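Local atomic coordinates of coronin (Toxoplasma gondii, PDB entry 4OZU), a protein that probably binds actin filaments and contributes to parasite invasion and egress, represented here by its WD40 beta-propeller domain. Residues A[91-96]-A[106-111]; A[40-45]-A[85-90]; A[128-133]-A[150-155]; A[79-84]-A[98-103]. One frame throughout, in Å; residues are numbered along the deposited sequence. Where two conformers were deposited one is given.

Contact 1: A[91-96]-A[106-111]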
loop_
_atom_site.group_PDB
_atom_site.type_symbol
_atom_site.label_atom_id
_atom_site.label_comp_id
_atom_site.label_asym_id
_atom_site.label_seq_id
_atom_site.Cartn_x
_atom_site.Cartn_y
_atom_site.Cartn_z
ATOM N N TYR A 91 -13.559 -3.962 -5.990
ATOM C CA TYR A 91 -13.977 -4.114 -7.376
ATOM C C TYR A 91 -12.767 -4.348 -8.261
ATOM O O TYR A 91 -11.898 -3.484 -8.396
ATOM C CB TYR A 91 -14.764 -2.879 -7.803
ATOM C CG TYR A 91 -15.821 -2.534 -6.778
ATOM C CD1 TYR A 91 -16.747 -3.484 -6.370
ATOM C CD2 TYR A 91 -15.863 -1.286 -6.178
ATOM C CE1 TYR A 91 -17.700 -3.187 -5.418
ATOM C CE2 TYR A 91 -16.815 -0.982 -5.222
ATOM C CZ TYR A 91 -17.730 -1.933 -4.847
ATOM O OH TYR A 91 -18.677 -1.632 -3.893
ATOM N N ARG A 92 -12.724 -5.545 -8.838
ATOM C CA ARG A 92 -11.552 -6.038 -9.541
ATOM C C ARG A 92 -11.128 -5.179 -10.725
ATOM O O ARG A 92 -9.955 -5.176 -11.106
ATOM C CB ARG A 92 -11.812 -7.456 -10.035
ATOM C CG ARG A 92 -10.588 -8.096 -10.632
ATOM C CD ARG A 92 -10.354 -9.469 -10.071
ATOM N NE ARG A 92 -11.062 -10.489 -10.841
ATOM C CZ ARG A 92 -11.991 -11.306 -10.352
ATOM N NH1 ARG A 92 -12.352 -11.254 -9.074
ATOM N NH2 ARG A 92 -12.564 -12.194 -11.151
ATOM N N ASP A 93 -12.087 -4.464 -11.306
ATOM C CA ASP A 93 -11.849 -3.705 -12.530
ATOM C C ASP A 93 -11.612 -2.221 -12.272
ATOM O O ASP A 93 -11.424 -1.452 -13.215
ATOM C CB ASP A 93 -13.032 -3.878 -13.492
ATOM C CG ASP A 93 -14.373 -3.559 -12.850
ATOM O OD1 ASP A 93 -14.458 -3.496 -11.601
ATOM O OD2 ASP A 93 -15.358 -3.390 -13.603
ATOM N N ILE A 94 -11.610 -1.825 -11.002
ATOM C CA ILE A 94 -11.521 -0.415 -10.633
ATOM C C ILE A 94 -10.183 -0.073 -9.991
ATOM O O ILE A 94 -9.710 -0.758 -9.086
ATOM C CB ILE A 94 -12.656 -0.026 -9.660
ATOM C CG1 ILE A 94 -14.022 -0.228 -10.326
ATOM C CG2 ILE A 94 -12.504 1.415 -9.178
ATOM C CD1 ILE A 94 -14.266 0.638 -11.552
ATOM N N LEU A 95 -9.575 1.006 -10.458
ATOM C CA LEU A 95 -8.367 1.500 -9.827
ATOM C C LEU A 95 -8.308 3.009 -9.928
ATOM O O LEU A 95 -9.057 3.626 -10.695
ATOM C CB LEU A 95 -7.123 0.874 -10.465
ATOM C CG LEU A 95 -6.856 1.201 -11.937
ATOM C CD1 LEU A 95 -5.378 1.060 -12.229
ATOM C CD2 LEU A 95 -7.653 0.289 -12.873
ATOM N N ALA A 96 -7.408 3.588 -9.143
ATOM C CA ALA A 96 -7.199 5.025 -9.136
ATOM C C ALA A 96 -5.734 5.379 -9.355
ATOM O O ALA A 96 -4.840 4.710 -8.852
ATOM C CB ALA A 96 -7.680 5.613 -7.828
ATOM N N ILE A 106 -10.218 7.883 -11.780
ATOM C CA ILE A 106 -10.753 6.561 -11.466
ATOM C C ILE A 106 -10.973 5.829 -12.781
ATOM O O ILE A 106 -11.603 6.354 -13.698
ATOM C CB ILE A 106 -12.082 6.626 -10.675
ATOM C CG1 ILE A 106 -11.987 7.619 -9.510
ATOM C CG2 ILE A 106 -12.458 5.244 -10.164
ATOM C CD1 ILE A 106 -10.844 7.369 -8.563
ATOM N N TRP A 107 -10.444 4.616 -12.863
ATOM C CA TRP A 107 -10.471 3.834 -14.088
ATOM C C TRP A 107 -11.300 2.568 -13.926
ATOM O O TRP A 107 -11.314 1.971 -12.853
ATOM C CB TRP A 107 -9.052 3.453 -14.490
ATOM C CG TRP A 107 -8.153 4.612 -14.707
ATOM C CD1 TRP A 107 -7.230 5.105 -13.837
ATOM C CD2 TRP A 107 -8.070 5.424 -15.886
ATOM N NE1 TRP A 107 -6.575 6.174 -14.398
ATOM C CE2 TRP A 107 -7.074 6.392 -15.654
ATOM C CE3 TRP A 107 -8.742 5.427 -17.111
ATOM C CZ2 TRP A 107 -6.736 7.353 -16.600
ATOM C CZ3 TRP A 107 -8.403 6.380 -18.051
ATOM C CH2 TRP A 107 -7.408 7.330 -17.790
ATOM N N GLN A 108 -11.974 2.162 -14.999
ATOM C CA GLN A 108 -12.682 0.887 -15.037
ATOM C C GLN A 108 -12.200 0.043 -16.209
ATOM O O GLN A 108 -12.473 0.359 -17.372
ATOM C CB GLN A 108 -14.189 1.099 -15.135
ATOM C CG GLN A 108 -14.989 -0.189 -15.003
ATOM C CD GLN A 108 -16.479 0.055 -14.914
ATOM O OE1 GLN A 108 -16.989 1.051 -15.427
ATOM N NE2 GLN A 108 -17.186 -0.852 -14.255
ATOM N N LEU A 109 -11.487 -1.037 -15.902
ATOM C CA LEU A 109 -10.996 -1.953 -16.933
ATOM C C LEU A 109 -12.140 -2.730 -17.576
ATOM O O LEU A 109 -13.165 -2.972 -16.936
ATOM C CB LEU A 109 -9.978 -2.930 -16.336
ATOM C CG LEU A 109 -8.669 -2.294 -15.864
ATOM C CD1 LEU A 109 -7.952 -3.203 -14.891
ATOM C CD2 LEU A 109 -7.773 -1.977 -17.051
ATOM N N PRO A 110 -11.971 -3.140 -18.843
ATOM C CA PRO A 110 -13.002 -3.960 -19.483
ATOM C C PRO A 110 -13.073 -5.343 -18.855
ATOM O O PRO A 110 -12.183 -5.687 -18.075
ATOM C CB PRO A 110 -12.534 -4.043 -20.941
ATOM C CG PRO A 110 -11.058 -3.873 -20.866
ATOM C CD PRO A 110 -10.820 -2.909 -19.736
ATOM N N GLU A 111 -14.107 -6.114 -19.178
ATOM C CA GLU A 111 -14.233 -7.473 -18.660
ATOM C C GLU A 111 -13.020 -8.310 -19.053
ATOM O O GLU A 111 -12.440 -9.010 -18.221
ATOM C CB GLU A 111 -15.514 -8.135 -19.172
ATOM C CG GLU A 111 -16.570 -8.357 -18.096
ATOM C CD GLU A 111 -17.665 -9.318 -18.535
ATOM O OE1 GLU A 111 -17.336 -10.396 -19.074
ATOM O OE2 GLU A 111 -18.856 -8.994 -18.343
HETATM O O HOH W 1 -15.433 -4.118 -16.073
#
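The carboxylate of Asp93 and the carboxamide of Gln108 lie side by side and point the same way, their planes 61° apart. Gln108 NE2 comes in above the carboxylate plane, 3.2 Å from Asp93 OD2, while that oxygen stays close to the amide's own plane. The amide gets there because CG of Gln108 is anti to its backbone N and the chain beyond is extended, whereas CG of Asp93 takes the crowded place between N and the carbonyl carbon (chi1 53°). A water donates to the same Asp93 OD2 and to Leu109 O, so OD2 is gripped twice. The flat indole of Trp107 meets the ring of His78 at about 60° and gives its NE1 proton to Thr97 OG1, as in the Trp-Ser/Thr-His network of WD40 blades. Trp107 and Gln108 fall at the end of the predicted repeat, where the Trp-Asp dipeptide usually stands. The backbone here is an antiparallel hairpin of strands 94-99 and 104-108, with Leu95 and Trp107 as a hydrogen-bonded pair: Trp107 N reaches Leu95 O at 2.8 Å, nearly along the C=O axis, and Leu95 N lies 3.1 Å from Trp107 O. Past the strand ends the pairing holds, Leu109 N to Asp93 O being 2.7 Å. On the Leu95 face, Leu95 CD2 rests 3.8 Å from Trp107 CB and 4.0 Å from Leu109 CD1, and Ile75 touches all three side chains. On the other face Ile94 CD1 packs against Gln108 CB at 3.6 Å, while Trp138 of strand 133-138 covers Ile94, Ala96 and Ile106.

Contact 2: A[40-45]-A[85-90]. With ACT (acetate ion), chain C.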
loop_
_atom_site.group_PDB
_atom_site.type_symbol
_atom_site.label_atom_id
_atom_site.label_comp_id
_atom_site.label_asym_id
_atom_site.label_seq_id
_atom_site.Cartn_x
_atom_site.Cartn_y
_atom_site.Cartn_z
ATOM N N ALA A 40 1.211 -1.449 -8.260
ATOM C CA ALA A 40 -0.021 -1.856 -7.608
ATOM C C ALA A 40 -0.456 -3.208 -8.158
ATOM O O ALA A 40 -0.137 -3.562 -9.291
ATOM C CB ALA A 40 -1.109 -0.826 -7.815
ATOM N N ALA A 41 -1.164 -3.971 -7.337
ATOM C CA ALA A 41 -1.700 -5.249 -7.776
ATOM C C ALA A 41 -2.966 -5.570 -7.007
ATOM O O ALA A 41 -3.109 -5.181 -5.847
ATOM C CB ALA A 41 -0.663 -6.363 -7.593
ATOM N N ASN A 42 -3.901 -6.250 -7.661
ATOM C CA ASN A 42 -5.020 -6.848 -6.953
ATOM C C ASN A 42 -4.978 -8.353 -7.215
ATOM O O ASN A 42 -3.906 -8.890 -7.487
ATOM C CB ASN A 42 -6.357 -6.194 -7.347
ATOM C CG ASN A 42 -6.742 -6.395 -8.810
ATOM O OD1 ASN A 42 -6.081 -7.105 -9.574
ATOM N ND2 ASN A 42 -7.845 -5.765 -9.197
ATOM N N THR A 43 -6.101 -9.051 -7.115
ATOM C CA THR A 43 -6.054 -10.503 -7.233
ATOM C C THR A 43 -5.866 -10.961 -8.676
ATOM O O THR A 43 -5.590 -12.133 -8.912
ATOM C CB THR A 43 -7.323 -11.165 -6.672
ATOM O OG1 THR A 43 -8.479 -10.672 -7.360
ATOM C CG2 THR A 43 -7.451 -10.887 -5.182
ATOM N N GLU A 44 -5.996 -10.036 -9.629
ATOM C CA GLU A 44 -5.995 -10.381 -11.053
ATOM C C GLU A 44 -4.920 -9.644 -11.848
ATOM O O GLU A 44 -4.316 -10.221 -12.757
ATOM C CB GLU A 44 -7.368 -10.075 -11.659
ATOM C CG GLU A 44 -7.528 -10.401 -13.141
ATOM C CD GLU A 44 -7.822 -11.866 -13.387
ATOM O OE1 GLU A 44 -7.760 -12.659 -12.422
ATOM O OE2 GLU A 44 -8.124 -12.222 -14.546
ATOM N N TYR A 45 -4.688 -8.380 -11.508
ATOM C CA TYR A 45 -3.861 -7.496 -12.333
ATOM C C TYR A 45 -2.677 -6.896 -11.591
ATOM O O TYR A 45 -2.678 -6.775 -10.367
ATOM C CB TYR A 45 -4.698 -6.342 -12.900
ATOM C CG TYR A 45 -5.933 -6.774 -13.642
ATOM C CD1 TYR A 45 -5.836 -7.534 -14.795
ATOM C CD2 TYR A 45 -7.199 -6.404 -13.204
ATOM C CE1 TYR A 45 -6.957 -7.941 -15.478
ATOM C CE2 TYR A 45 -8.332 -6.800 -13.886
ATOM C CZ TYR A 45 -8.201 -7.574 -15.024
ATOM O OH TYR A 45 -9.308 -7.986 -15.725
ATOM N N THR A 85 -0.661 4.745 -7.613
ATOM C CA THR A 85 -1.675 3.899 -8.223
ATOM C C THR A 85 -2.187 2.960 -7.142
ATOM O O THR A 85 -1.398 2.448 -6.361
ATOM C CB THR A 85 -1.122 3.055 -9.400
ATOM O OG1 THR A 85 -0.523 3.909 -10.387
ATOM C CG2 THR A 85 -2.233 2.252 -10.043
ATOM N N ASN A 86 -3.494 2.731 -7.100
ATOM C CA ASN A 86 -4.060 1.747 -6.178
ATOM C C ASN A 86 -5.346 1.148 -6.724
ATOM O O ASN A 86 -6.253 1.866 -7.141
ATOM C CB ASN A 86 -4.319 2.366 -4.800
ATOM C CG ASN A 86 -3.136 2.209 -3.855
ATOM O OD1 ASN A 86 -2.653 1.098 -3.618
ATOM N ND2 ASN A 86 -2.656 3.324 -3.323
ATOM N N PHE A 87 -5.410 -0.178 -6.729
ATOM C CA PHE A 87 -6.646 -0.875 -7.051
ATOM C C PHE A 87 -7.671 -0.728 -5.933
ATOM O O PHE A 87 -7.312 -0.592 -4.758
ATOM C CB PHE A 87 -6.376 -2.354 -7.297
ATOM C CG PHE A 87 -5.679 -2.629 -8.596
ATOM C CD1 PHE A 87 -6.405 -2.782 -9.760
ATOM C CD2 PHE A 87 -4.298 -2.720 -8.654
ATOM C CE1 PHE A 87 -5.771 -3.030 -10.959
ATOM C CE2 PHE A 87 -3.657 -2.970 -9.857
ATOM C CZ PHE A 87 -4.399 -3.125 -11.007
ATOM N N SER A 88 -8.945 -0.757 -6.302
ATOM C CA SER A 88 -10.015 -0.798 -5.316
ATOM C C SER A 88 -9.889 -2.042 -4.448
ATOM O O SER A 88 -9.490 -3.098 -4.931
ATOM C CB SER A 88 -11.379 -0.803 -5.992
ATOM O OG SER A 88 -12.392 -1.154 -5.065
ATOM N N PRO A 89 -10.240 -1.929 -3.163
ATOM C CA PRO A 89 -10.231 -3.130 -2.323
ATOM C C PRO A 89 -11.337 -4.122 -2.658
ATOM O O PRO A 89 -11.293 -5.264 -2.185
ATOM C CB PRO A 89 -10.447 -2.575 -0.903
ATOM C CG PRO A 89 -10.230 -1.116 -0.993
ATOM C CD PRO A 89 -10.564 -0.721 -2.392
ATOM N N PHE A 90 -12.326 -3.688 -3.435
ATOM C CA PHE A 90 -13.544 -4.472 -3.623
ATOM C C PHE A 90 -13.831 -4.872 -5.063
ATOM O O PHE A 90 -14.292 -5.975 -5.320
ATOM C CB PHE A 90 -14.725 -3.683 -3.080
ATOM C CG PHE A 90 -14.462 -3.079 -1.736
ATOM C CD1 PHE A 90 -14.242 -3.889 -0.632
ATOM C CD2 PHE A 90 -14.426 -1.706 -1.575
ATOM C CE1 PHE A 90 -13.990 -3.335 0.599
ATOM C CE2 PHE A 90 -14.182 -1.151 -0.335
ATOM C CZ PHE A 90 -13.962 -1.964 0.745
HETATM C C ACT C . -10.015 -7.897 -6.198
HETATM O O ACT C . -10.605 -8.835 -6.774
HETATM O OXT ACT C . -8.782 -8.024 -6.064
HETATM C CH3 ACT C . -10.750 -6.693 -5.693
HETATM O O HOH W 2 -9.433 -3.872 -7.545
#
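Two blades of the WD40 propeller meet where strand 40-41, at one edge of its sheet, and the chain turning out of it lie against strand 82-87, the edge strand of the next sheet. No hydrogen bond crosses directly between the two segments; the close fit is made by the ring of Phe87, which projects into the bend of 40-45 with CG anti to its carbonyl carbon (chi1 -73°). The side-chain amide of Asn42 lies over one face of this ring, displaced toward the rim, its plane tilted 31° from that of the ring and ND2 only 3.4 Å from Phe87 CD1. At the ring edge sits the backbone of Ala40, whose O is 3.6 Å from Phe87 CE2, and Ala40 CB touches Phe87 CD2 at 3.8 Å. Tyr45 CB meets the ring tip, 3.7 Å from Phe87 CZ. The polar end of Asn42 is fully used: besides closing the turn with OD1, it sends ND2 to Arg92 O. Toward residues 43 and 88-90 the direct packing gives way to small molecules. A water accepts from Asn42 ND2 and lies within bonding distance of Ser88 O. Thr43 N donates to ACT OXT at 3.1 Å; this acetate ion, probably from the crystallisation liquor, has its methyl group beside the carbonyls of Ser88, Pro89 and Phe90. OD1 of Asn42 accepts Glu44 N, which lies above the side-chain carbonyl plane, in an Asx turn, and Asn42 OD1 also accepts from Tyr45 N at 2.7 Å, nearly along the C=O axis.

Contact 3: A[128-133]-A[150-155]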
loop_
_atom_site.group_PDB
_atom_site.type_symbol
_atom_site.label_atom_id
_atom_site.label_comp_id
_atom_site.label_asym_id
_atom_site.label_seq_id
_atom_site.Cartn_x
_atom_site.Cartn_y
_atom_site.Cartn_z
ATOM N N GLY A 128 -9.329 19.585 -8.586
ATOM C CA GLY A 128 -9.347 20.612 -7.558
ATOM C C GLY A 128 -8.028 20.821 -6.836
ATOM O O GLY A 128 -7.771 21.910 -6.320
ATOM N N ALA A 129 -7.195 19.784 -6.791
ATOM C CA ALA A 129 -5.890 19.883 -6.151
ATOM C C ALA A 129 -5.065 20.938 -6.863
ATOM O O ALA A 129 -5.096 21.021 -8.092
ATOM C CB ALA A 129 -5.181 18.537 -6.167
ATOM N N LEU A 130 -4.337 21.746 -6.097
ATOM C CA LEU A 130 -3.606 22.882 -6.661
ATOM C C LEU A 130 -2.184 22.528 -7.090
ATOM O O LEU A 130 -1.577 23.257 -7.868
ATOM C CB LEU A 130 -3.563 24.038 -5.657
ATOM C CG LEU A 130 -4.913 24.625 -5.237
ATOM C CD1 LEU A 130 -4.705 25.830 -4.341
ATOM C CD2 LEU A 130 -5.762 25.006 -6.441
ATOM N N LYS A 131 -1.649 21.421 -6.581
ATOM C CA LYS A 131 -0.325 20.962 -6.986
ATOM C C LYS A 131 -0.368 19.458 -7.222
ATOM O O LYS A 131 -1.426 18.834 -7.108
ATOM C CB LYS A 131 0.729 21.326 -5.933
ATOM C CG LYS A 131 0.960 22.827 -5.768
ATOM C CD LYS A 131 1.629 23.407 -7.003
ATOM C CE LYS A 131 1.875 24.898 -6.873
ATOM N NZ LYS A 131 2.578 25.434 -8.070
ATOM N N LYS A 132 0.768 18.877 -7.590
ATOM C CA LYS A 132 0.798 17.458 -7.915
ATOM C C LYS A 132 0.250 16.623 -6.768
ATOM O O LYS A 132 0.486 16.914 -5.591
ATOM C CB LYS A 132 2.216 17.009 -8.268
ATOM C CG LYS A 132 3.261 17.220 -7.196
ATOM C CD LYS A 132 4.638 16.822 -7.723
ATOM C CE LYS A 132 5.733 17.033 -6.694
ATOM N NZ LYS A 132 7.082 16.827 -7.287
ATOM N N VAL A 133 -0.510 15.597 -7.130
ATOM C CA VAL A 133 -1.094 14.696 -6.152
ATOM C C VAL A 133 -0.179 13.492 -6.003
ATOM O O VAL A 133 0.257 12.905 -6.997
ATOM C CB VAL A 133 -2.506 14.271 -6.559
ATOM C CG1 VAL A 133 -3.058 13.246 -5.584
ATOM C CG2 VAL A 133 -3.414 15.497 -6.602
ATOM N N CYS A 150 -1.765 15.812 -1.410
ATOM C CA CYS A 150 -1.222 16.754 -2.373
ATOM C C CYS A 150 0.127 17.289 -1.903
ATOM O O CYS A 150 0.384 17.395 -0.709
ATOM C CB CYS A 150 -2.218 17.901 -2.584
ATOM S SG CYS A 150 -1.709 19.164 -3.743
ATOM N N PHE A 151 0.986 17.618 -2.855
ATOM C CA PHE A 151 2.290 18.195 -2.560
ATOM C C PHE A 151 2.175 19.501 -1.764
ATOM O O PHE A 151 3.131 19.913 -1.106
ATOM C CB PHE A 151 3.041 18.431 -3.870
ATOM C CG PHE A 151 4.445 18.935 -3.698
ATOM C CD1 PHE A 151 5.413 18.155 -3.088
ATOM C CD2 PHE A 151 4.802 20.181 -4.184
ATOM C CE1 PHE A 151 6.709 18.621 -2.948
ATOM C CE2 PHE A 151 6.092 20.651 -4.047
ATOM C CZ PHE A 151 7.048 19.871 -3.429
ATOM N N ASP A 152 1.011 20.148 -1.821
ATOM C CA ASP A 152 0.837 21.439 -1.147
ATOM C C ASP A 152 0.394 21.287 0.311
ATOM O O ASP A 152 0.184 22.288 1.006
ATOM C CB ASP A 152 -0.157 22.317 -1.920
ATOM C CG ASP A 152 -1.601 21.859 -1.783
ATOM O OD1 ASP A 152 -1.880 20.815 -1.163
ATOM O OD2 ASP A 152 -2.479 22.559 -2.329
ATOM N N GLY A 153 0.245 20.039 0.755
ATOM C CA GLY A 153 -0.096 19.723 2.135
ATOM C C GLY A 153 -1.554 19.376 2.382
ATOM O O GLY A 153 -1.940 19.070 3.516
ATOM N N THR A 154 -2.367 19.409 1.331
ATOM C CA THR A 154 -3.789 19.104 1.455
ATOM C C THR A 154 -4.070 17.614 1.368
ATOM O O THR A 154 -3.598 16.933 0.454
ATOM C CB THR A 154 -4.620 19.789 0.357
ATOM O OG1 THR A 154 -4.335 21.188 0.336
ATOM C CG2 THR A 154 -6.111 19.595 0.601
ATOM N N VAL A 155 -4.858 17.120 2.313
ATOM C CA VAL A 155 -5.456 15.799 2.183
ATOM C C VAL A 155 -6.910 16.008 1.798
ATOM O O VAL A 155 -7.661 16.651 2.539
ATOM C CB VAL A 155 -5.367 14.987 3.475
ATOM C CG1 VAL A 155 -6.015 13.630 3.287
ATOM C CG2 VAL A 155 -3.924 14.822 3.894
HETATM O O HOH W 3 -4.710 21.378 -3.106
#
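The segments run antiparallel, with Val133 and Cys150 a non-hydrogen-bonded pair whose CA atoms are 4.3 Å apart; Phe151, the second residue of a type I turn from Cys150 to Gly153, donates its N-H to Lys132 O, with Phe151 N 2.9 Å from that oxygen and nearly on the C=O axis. That turn joins strands 145-150 and 154-159 of one WD40 blade, and 128-133 is the loop leading into the blade's first strand, 133-138. Lys132 lays its side chain over the Phe151 ring. CG starts from the crowded position between N and the carbonyl carbon (chi1 59°), then the chain extends: CG touches Phe151 CB at 3.5 Å, CE stands over the ring face in a CH-pi contact, and NZ hangs 4.7 Å from the ring centroid, only 10° off the normal, in a cation-pi interaction. Cys150 turns SG anti to its own N and toward the loop, 3.4 Å from Lys131 O. The same sulphur accepts a long, straight bond from Asp152 N at 3.5 Å. Asp152, with CG in the crowded position (chi1 73°), accepts the N-H of Thr154 on OD1 from above the carboxylate plane, an Asx turn, while a water links its OD2 to Leu130 N. In Lys131, CG anti to the carbonyl carbon lies 4.0 Å from Asp152 CB, and the bend at chi2 leads the rest away. The exposed end of the contact rests on a lysine above an aromatic face; deeper in, the N-H of Thr154 and the water would probably ease the charge of Asp152.

Contact 4: A[79-84]-A[98-103]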
loop_
_atom_site.group_PDB
_atom_site.type_symbol
_atom_site.label_atom_id
_atom_site.label_comp_id
_atom_site.label_asym_id
_atom_site.label_seq_id
_atom_site.Cartn_x
_atom_site.Cartn_y
_atom_site.Cartn_z
ATOM N N THR A 79 -1.695 13.543 -18.294
ATOM C CA THR A 79 -0.952 14.523 -19.081
ATOM C C THR A 79 0.430 14.762 -18.464
ATOM O O THR A 79 1.269 15.459 -19.034
ATOM C CB THR A 79 -1.731 15.853 -19.207
ATOM O OG1 THR A 79 -1.706 16.576 -17.967
ATOM C CG2 THR A 79 -3.176 15.582 -19.616
ATOM N N ALA A 80 0.670 14.145 -17.311
ATOM C CA ALA A 80 1.980 14.180 -16.672
ATOM C C ALA A 80 2.252 12.818 -16.035
ATOM O O ALA A 80 1.510 11.871 -16.266
ATOM C CB ALA A 80 2.048 15.303 -15.644
ATOM N N SER A 81 3.310 12.722 -15.239
ATOM C CA SER A 81 3.729 11.434 -14.696
ATOM C C SER A 81 2.786 10.931 -13.612
ATOM O O SER A 81 2.141 11.712 -12.915
ATOM C CB SER A 81 5.143 11.526 -14.125
ATOM O OG SER A 81 5.150 12.270 -12.920
ATOM N N ILE A 82 2.729 9.611 -13.478
ATOM C CA ILE A 82 1.921 8.967 -12.455
ATOM C C ILE A 82 2.700 8.894 -11.145
ATOM O O ILE A 82 3.810 8.357 -11.102
ATOM C CB ILE A 82 1.501 7.551 -12.886
ATOM C CG1 ILE A 82 0.646 7.613 -14.154
ATOM C CG2 ILE A 82 0.728 6.856 -11.774
ATOM C CD1 ILE A 82 0.556 6.290 -14.905
ATOM N N GLN A 83 2.099 9.417 -10.082
ATOM C CA GLN A 83 2.736 9.472 -8.764
ATOM C C GLN A 83 2.307 8.348 -7.832
ATOM O O GLN A 83 3.056 7.966 -6.933
ATOM C CB GLN A 83 2.444 10.811 -8.097
ATOM C CG GLN A 83 3.083 11.984 -8.820
ATOM C CD GLN A 83 4.598 11.898 -8.849
ATOM O OE1 GLN A 83 5.212 11.904 -9.917
ATOM N NE2 GLN A 83 5.208 11.818 -7.671
ATOM N N ASP A 84 1.096 7.839 -8.024
ATOM C CA ASP A 84 0.593 6.756 -7.195
ATOM C C ASP A 84 -0.522 6.024 -7.925
ATOM O O ASP A 84 -1.237 6.600 -8.743
ATOM C CB ASP A 84 0.083 7.279 -5.842
ATOM C CG ASP A 84 -0.120 6.165 -4.812
ATOM O OD1 ASP A 84 0.517 5.096 -4.952
ATOM O OD2 ASP A 84 -0.908 6.360 -3.850
ATOM N N ALA A 98 -3.043 8.827 -9.124
ATOM C CA ALA A 98 -2.732 10.209 -8.809
ATOM C C ALA A 98 -1.684 10.693 -9.793
ATOM O O ALA A 98 -0.740 9.973 -10.092
ATOM C CB ALA A 98 -2.228 10.344 -7.387
ATOM N N CYS A 99 -1.834 11.920 -10.279
ATOM C CA CYS A 99 -0.988 12.413 -11.357
ATOM C C CYS A 99 -0.356 13.766 -11.027
ATOM O O CYS A 99 -0.918 14.571 -10.271
ATOM C CB CYS A 99 -1.810 12.518 -12.638
ATOM S SG CYS A 99 -0.866 12.931 -14.105
ATOM N N GLU A 100 0.821 14.003 -11.598
ATOM C CA GLU A 100 1.513 15.272 -11.424
ATOM C C GLU A 100 0.703 16.436 -11.966
ATOM O O GLU A 100 0.969 17.582 -11.614
ATOM C CB GLU A 100 2.881 15.250 -12.111
ATOM C CG GLU A 100 4.015 14.739 -11.238
ATOM C CD GLU A 100 5.385 15.093 -11.789
ATOM O OE1 GLU A 100 5.479 15.432 -12.990
ATOM O OE2 GLU A 100 6.368 15.037 -11.021
ATOM N N ASP A 101 -0.280 16.162 -12.824
ATOM C CA ASP A 101 -1.088 17.248 -13.388
ATOM C C ASP A 101 -2.245 17.635 -12.454
ATOM O O ASP A 101 -3.143 18.380 -12.848
ATOM C CB ASP A 101 -1.617 16.878 -14.784
ATOM C CG ASP A 101 -2.521 15.654 -14.787
ATOM O OD1 ASP A 101 -2.974 15.210 -13.707
ATOM O OD2 ASP A 101 -2.790 15.140 -15.898
ATOM N N THR A 102 -2.189 17.126 -11.220
ATOM C CA THR A 102 -3.084 17.490 -10.109
ATOM C C THR A 102 -4.421 16.755 -10.118
ATOM O O THR A 102 -5.247 16.968 -9.229
ATOM C CB THR A 102 -3.393 19.022 -10.061
ATOM O OG1 THR A 102 -4.353 19.379 -11.068
ATOM C CG2 THR A 102 -2.120 19.857 -10.221
ATOM N N ILE A 103 -4.616 15.857 -11.079
ATOM C CA ILE A 103 -5.884 15.157 -11.230
ATOM C C ILE A 103 -5.805 13.718 -10.716
ATOM O O ILE A 103 -4.847 12.995 -10.998
ATOM C CB ILE A 103 -6.328 15.166 -12.710
ATOM C CG1 ILE A 103 -6.576 16.611 -13.155
ATOM C CG2 ILE A 103 -7.589 14.325 -12.912
ATOM C CD1 ILE A 103 -6.768 16.789 -14.652
#
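Asp101 reaches back across the end of the hairpin to Thr79. Its CB already lies 3.2 Å from Thr79 OG1, and it also approaches Ala80 CB. CG sits between the backbone N and the carbonyl carbon (chi1 61°), which sets the carboxylate between the turn and Thr79; its rotation then gives the two oxygens different partners. OD1 faces its own turn and takes Ile103 N from above the carboxylate plane, closing an Asx turn. OD2 grips Thr79 twice: the hydroxyl OG1 donates to its anti lone pair at 2.7 Å, and Thr79 N approaches at 3.1 Å from 32° out of the plane. Arg105 adds a salt bridge to OD2, which would be expected to stabilise the negative charge. The turn carrying Asp101, type I from Cys99 to Thr102, is the tight link after strand 94-99 of a WD40 blade, and Asp101 N donates to Cys99 SG within it. Strands 82-87 and 94-99 pair antiparallel here, interrupted by a classic beta bulge in which Gln83 and Asp84 both face Ala98. Gln83 N binds Ala98 O at 2.9 Å, Asp84 N binds it weakly, and Ala98 N returns a bond to Asp84 O. Beyond the bulge Glu100 N donates to Ser81 O at 3.0 Å, nearly along the C=O axis. Ser81 OG donates to OE1 of the bulge residue Gln83, an oxygen 3.3 Å from Glu100 CG.

In the fold
Contacts 1 and 4 lie within one blade and both use strand 94-99, while contact 2 joins the same blade's strand 82-87, also used by contact 4, to the preceding blade. Backbone bonds between those strands, such as Ala96 N to Asn86 O, tie contact 1 to contact 2. Contact 3 belongs to the next blade and packs on contact 4, Val133 CG1 against Ala98 CB, but does not touch the other two. Contacts 1 and 2 are buried, 2 lying nearest the centre of the chain and relying on an aromatic ring instead of direct cross-segment bonds. Contacts 3 and 4, partly exposed, instead set aspartates in tight turns against neighbouring loops, one through water and the other directly.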